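Local coordinates for iron-sulfur cluster assembly protein SufA (Escherichia coli, PDB 2D2A) that binds [2Fe-2S] and [4Fe-4S] clusters and passes them to target proteins such as ferredoxin and aconitase during oxidative stress and iron limitation, at residues P59-G67 / V79-D90. Sequence-based numbering, arbitrary orientation.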
loop_
_atom_site.group_PDB
_atom_site.type_symbol
_atom_site.label_atom_id
_atom_site.label_comp_id
_atom_site.label_asym_id
_atom_site.label_seq_id
_atom_site.Cartn_x
_atom_site.Cartn_y
_atom_site.Cartn_z
ATOM N N PRO A 59 -15.379 4.404 -16.960
ATOM C CA PRO A 59 -16.621 3.810 -17.628
ATOM C C PRO A 59 -16.640 2.298 -17.681
ATOM O O PRO A 59 -15.441 1.675 -17.729
ATOM C CB PRO A 59 -16.470 4.098 -19.116
ATOM C CG PRO A 59 -14.712 3.958 -19.379
ATOM C CD PRO A 59 -14.493 4.977 -18.134
ATOM N N GLY A 60 -17.831 1.742 -17.744
ATOM C CA GLY A 60 -17.842 0.286 -17.518
ATOM C C GLY A 60 -17.462 -0.237 -16.109
ATOM O O GLY A 60 -17.932 -1.292 -15.761
ATOM N N MET A 61 -16.801 0.489 -15.223
ATOM C CA MET A 61 -16.556 0.110 -13.852
ATOM C C MET A 61 -17.847 0.211 -13.004
ATOM O O MET A 61 -18.470 1.252 -13.002
ATOM C CB MET A 61 -15.449 0.983 -13.296
ATOM C CG MET A 61 -14.911 0.378 -12.005
ATOM S SD MET A 61 -13.797 1.489 -11.285
ATOM C CE MET A 61 -13.946 1.006 -9.558
ATOM N N VAL A 62 -18.294 -0.905 -12.443
ATOM C CA VAL A 62 -19.524 -0.875 -11.591
ATOM C C VAL A 62 -19.238 -0.743 -10.134
ATOM O O VAL A 62 -20.066 -0.286 -9.375
ATOM C CB VAL A 62 -20.614 -1.980 -11.818
ATOM C CG1 VAL A 62 -21.108 -1.858 -13.338
ATOM C CG2 VAL A 62 -20.013 -3.340 -11.593
ATOM N N GLY A 63 -18.064 -1.112 -9.738
ATOM C CA GLY A 63 -17.772 -1.245 -8.308
ATOM C C GLY A 63 -16.410 -1.895 -8.082
ATOM O O GLY A 63 -15.623 -1.944 -8.947
ATOM N N VAL A 64 -16.102 -2.181 -6.848
ATOM C CA VAL A 64 -14.888 -2.990 -6.497
ATOM C C VAL A 64 -15.327 -4.385 -5.913
ATOM O O VAL A 64 -16.517 -4.729 -5.635
ATOM C CB VAL A 64 -14.141 -2.249 -5.516
ATOM C CG1 VAL A 64 -13.935 -0.892 -6.012
ATOM C CG2 VAL A 64 -14.826 -2.223 -4.195
ATOM N N ARG A 65 -14.421 -5.282 -5.943
ATOM C CA ARG A 65 -14.686 -6.690 -5.535
ATOM C C ARG A 65 -13.541 -7.135 -4.590
ATOM O O ARG A 65 -12.369 -6.987 -4.960
ATOM C CB ARG A 65 -14.820 -7.547 -6.801
ATOM C CG ARG A 65 -14.682 -9.155 -6.545
ATOM C CD ARG A 65 -14.994 -9.800 -7.805
ATOM N NE ARG A 65 -15.631 -11.088 -7.824
ATOM C CZ ARG A 65 -15.026 -12.220 -7.882
ATOM N NH1 ARG A 65 -13.684 -12.232 -7.785
ATOM N NH2 ARG A 65 -15.811 -13.323 -7.915
ATOM N N LEU A 66 -13.843 -7.557 -3.354
ATOM C CA LEU A 66 -12.889 -8.179 -2.516
ATOM C C LEU A 66 -12.802 -9.717 -2.699
ATOM O O LEU A 66 -13.682 -10.449 -2.469
ATOM C CB LEU A 66 -13.373 -8.011 -1.151
ATOM C CG LEU A 66 -12.514 -7.230 -0.145
ATOM C CD1 LEU A 66 -13.233 -7.239 1.216
ATOM C CD2 LEU A 66 -10.986 -7.547 -0.016
ATOM N N GLY A 67 -11.666 -10.166 -3.088
ATOM C CA GLY A 67 -11.296 -11.566 -3.100
ATOM C C GLY A 67 -10.290 -11.680 -2.035
ATOM O O GLY A 67 -9.872 -10.708 -1.377
ATOM N N VAL A 79 -7.527 -8.715 -1.478
ATOM C CA VAL A 79 -7.379 -8.192 -2.922
ATOM C C VAL A 79 -8.595 -7.511 -3.404
ATOM O O VAL A 79 -9.597 -8.151 -3.638
ATOM C CB VAL A 79 -7.077 -9.272 -3.964
ATOM C CG1 VAL A 79 -6.624 -8.597 -5.405
ATOM C CG2 VAL A 79 -5.846 -10.119 -3.430
ATOM N N LEU A 80 -8.507 -6.218 -3.401
ATOM C CA LEU A 80 -9.591 -5.332 -3.924
ATOM C C LEU A 80 -9.393 -4.980 -5.368
ATOM O O LEU A 80 -8.374 -4.369 -5.751
ATOM C CB LEU A 80 -9.672 -3.967 -3.202
ATOM C CG LEU A 80 -11.081 -3.548 -2.710
ATOM C CD1 LEU A 80 -11.199 -2.137 -2.811
ATOM C CD2 LEU A 80 -12.387 -4.244 -3.063
ATOM N N ASP A 81 -10.402 -5.222 -6.156
ATOM C CA ASP A 81 -10.243 -5.031 -7.583
ATOM C C ASP A 81 -11.411 -4.369 -8.070
ATOM O O ASP A 81 -12.525 -4.449 -7.549
ATOM C CB ASP A 81 -9.859 -6.275 -8.463
ATOM C CG ASP A 81 -8.470 -6.014 -9.260
ATOM O OD1 ASP A 81 -8.196 -4.730 -9.909
ATOM O OD2 ASP A 81 -7.642 -7.029 -9.213
ATOM N N SER A 82 -11.134 -3.594 -9.117
ATOM C CA SER A 82 -12.155 -2.906 -9.979
ATOM C C SER A 82 -12.976 -3.987 -10.583
ATOM O O SER A 82 -12.335 -5.106 -10.960
ATOM C CB SER A 82 -11.335 -2.313 -10.989
ATOM O OG SER A 82 -12.075 -1.364 -11.463
ATOM N N VAL A 83 -14.308 -3.849 -10.669
ATOM C CA VAL A 83 -15.095 -4.899 -11.352
ATOM C C VAL A 83 -15.982 -4.311 -12.323
ATOM O O VAL A 83 -16.456 -3.195 -12.104
ATOM C CB VAL A 83 -15.928 -5.866 -10.279
ATOM C CG1 VAL A 83 -16.975 -5.128 -9.547
ATOM C CG2 VAL A 83 -16.686 -6.894 -10.828
ATOM N N SER A 84 -16.286 -5.010 -13.426
ATOM C CA SER A 84 -17.426 -4.505 -14.394
ATOM C C SER A 84 -18.598 -5.452 -14.490
ATOM O O SER A 84 -19.638 -5.030 -14.447
ATOM C CB SER A 84 -16.951 -4.357 -15.818
ATOM O OG SER A 84 -15.755 -3.769 -15.766
ATOM N N GLU A 85 -18.340 -6.744 -14.509
ATOM C CA GLU A 85 -19.239 -7.881 -14.772
ATOM C C GLU A 85 -19.060 -8.747 -13.468
ATOM O O GLU A 85 -18.101 -9.534 -13.323
ATOM C CB GLU A 85 -18.751 -8.653 -16.118
ATOM C CG GLU A 85 -19.098 -10.197 -16.398
ATOM C CD GLU A 85 -17.923 -11.325 -16.244
ATOM O OE1 GLU A 85 -18.298 -12.382 -16.824
ATOM O OE2 GLU A 85 -16.762 -11.284 -15.492
ATOM N N PRO A 86 -19.931 -8.579 -12.496
ATOM C CA PRO A 86 -19.973 -9.500 -11.345
ATOM C C PRO A 86 -20.166 -10.890 -11.663
ATOM O O PRO A 86 -21.033 -11.090 -12.358
ATOM C CB PRO A 86 -21.257 -9.156 -10.642
ATOM C CG PRO A 86 -21.833 -8.111 -11.356
ATOM C CD PRO A 86 -20.929 -7.482 -12.392
ATOM N N ASP A 87 -19.493 -11.812 -11.079
ATOM C CA ASP A 87 -19.892 -13.184 -11.070
ATOM C C ASP A 87 -21.274 -13.480 -10.428
ATOM O O ASP A 87 -21.766 -12.724 -9.637
ATOM C CB ASP A 87 -18.729 -13.920 -10.430
ATOM C CG ASP A 87 -18.599 -15.307 -10.895
ATOM O OD1 ASP A 87 -18.012 -15.608 -12.002
ATOM O OD2 ASP A 87 -19.062 -16.205 -10.134
ATOM N N LYS A 88 -21.916 -14.560 -10.929
ATOM C CA LYS A 88 -23.285 -15.114 -10.535
ATOM C C LYS A 88 -23.457 -15.276 -8.954
ATOM O O LYS A 88 -24.322 -14.711 -8.318
ATOM C CB LYS A 88 -23.648 -16.483 -11.394
ATOM N N ASP A 89 -22.554 -16.054 -8.410
ATOM C CA ASP A 89 -22.202 -16.172 -7.043
ATOM C C ASP A 89 -21.866 -14.827 -6.229
ATOM O O ASP A 89 -21.629 -14.968 -5.021
ATOM C CB ASP A 89 -20.867 -17.043 -6.958
ATOM C CG ASP A 89 -19.388 -16.025 -6.778
ATOM O OD1 ASP A 89 -19.343 -15.200 -5.843
ATOM O OD2 ASP A 89 -18.271 -15.965 -7.457
ATOM N N ASP A 90 -21.675 -13.601 -6.758
ATOM C CA ASP A 90 -21.221 -12.563 -5.852
ATOM C C ASP A 90 -22.400 -12.024 -5.030
ATOM O O ASP A 90 -23.514 -12.040 -5.414
ATOM C CB ASP A 90 -20.476 -11.431 -6.542
ATOM C CG ASP A 90 -19.160 -11.802 -7.101
ATOM O OD1 ASP A 90 -18.550 -12.808 -6.813
ATOM O OD2 ASP A 90 -18.642 -11.183 -8.074
#
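Arg65 and Asp90 meet over an antiparallel beta hairpin, formed by strands 63-71 and 75-83, that carries a classic beta bulge. Two guanidinium nitrogens each take one carboxylate oxygen: Arg65 NE donates to OD2 of Asp90 at 3.0 Å, nearly straight (170°), and NH2 of Arg65 reaches OD1 of Asp90, also at 3.0 Å. The two planes are turned 51° apart; OD2 lies in the guanidinium plane but is itself met from above the carboxylate, whereas OD1, tilted from the guanidinium plane, offers its syn lone pair. CG anti to the backbone N (chi1 163°) and a bend at chi3 carry the guanidinium to Asp90. Nearer the backbone, Arg65 CB lies 4.0 Å from Val83 CB on the neighbouring strand. Asp89 adds a long salt bridge at the guanidinium edge, and the Asp87-Asp90 type I turn brings Asp89 and Asp90 to this group; Pro103 of strand 98-103 packs against Arg65, Asp89 and Asp90.

Leu66 and Leu80 occupy the opposite face, where Leu80 CD2 approaches Leu66 CG and reaches across to lie 3.4 Å from Val64 CG2. Phe126 and Phe128 of strand 123-129 extend this apolar layer, while Leu122 of the second subunit packs on Val64. Paired backbone bonds at Arg65-Asp81 and Gly67-Val79 define the regular register. The bulge interrupts it: two residues, Val62 and Gly63, are set against the single Val83, whose O accepts from Val62 N at 3.0 Å while its N donates to Gly63 O at 2.9 Å.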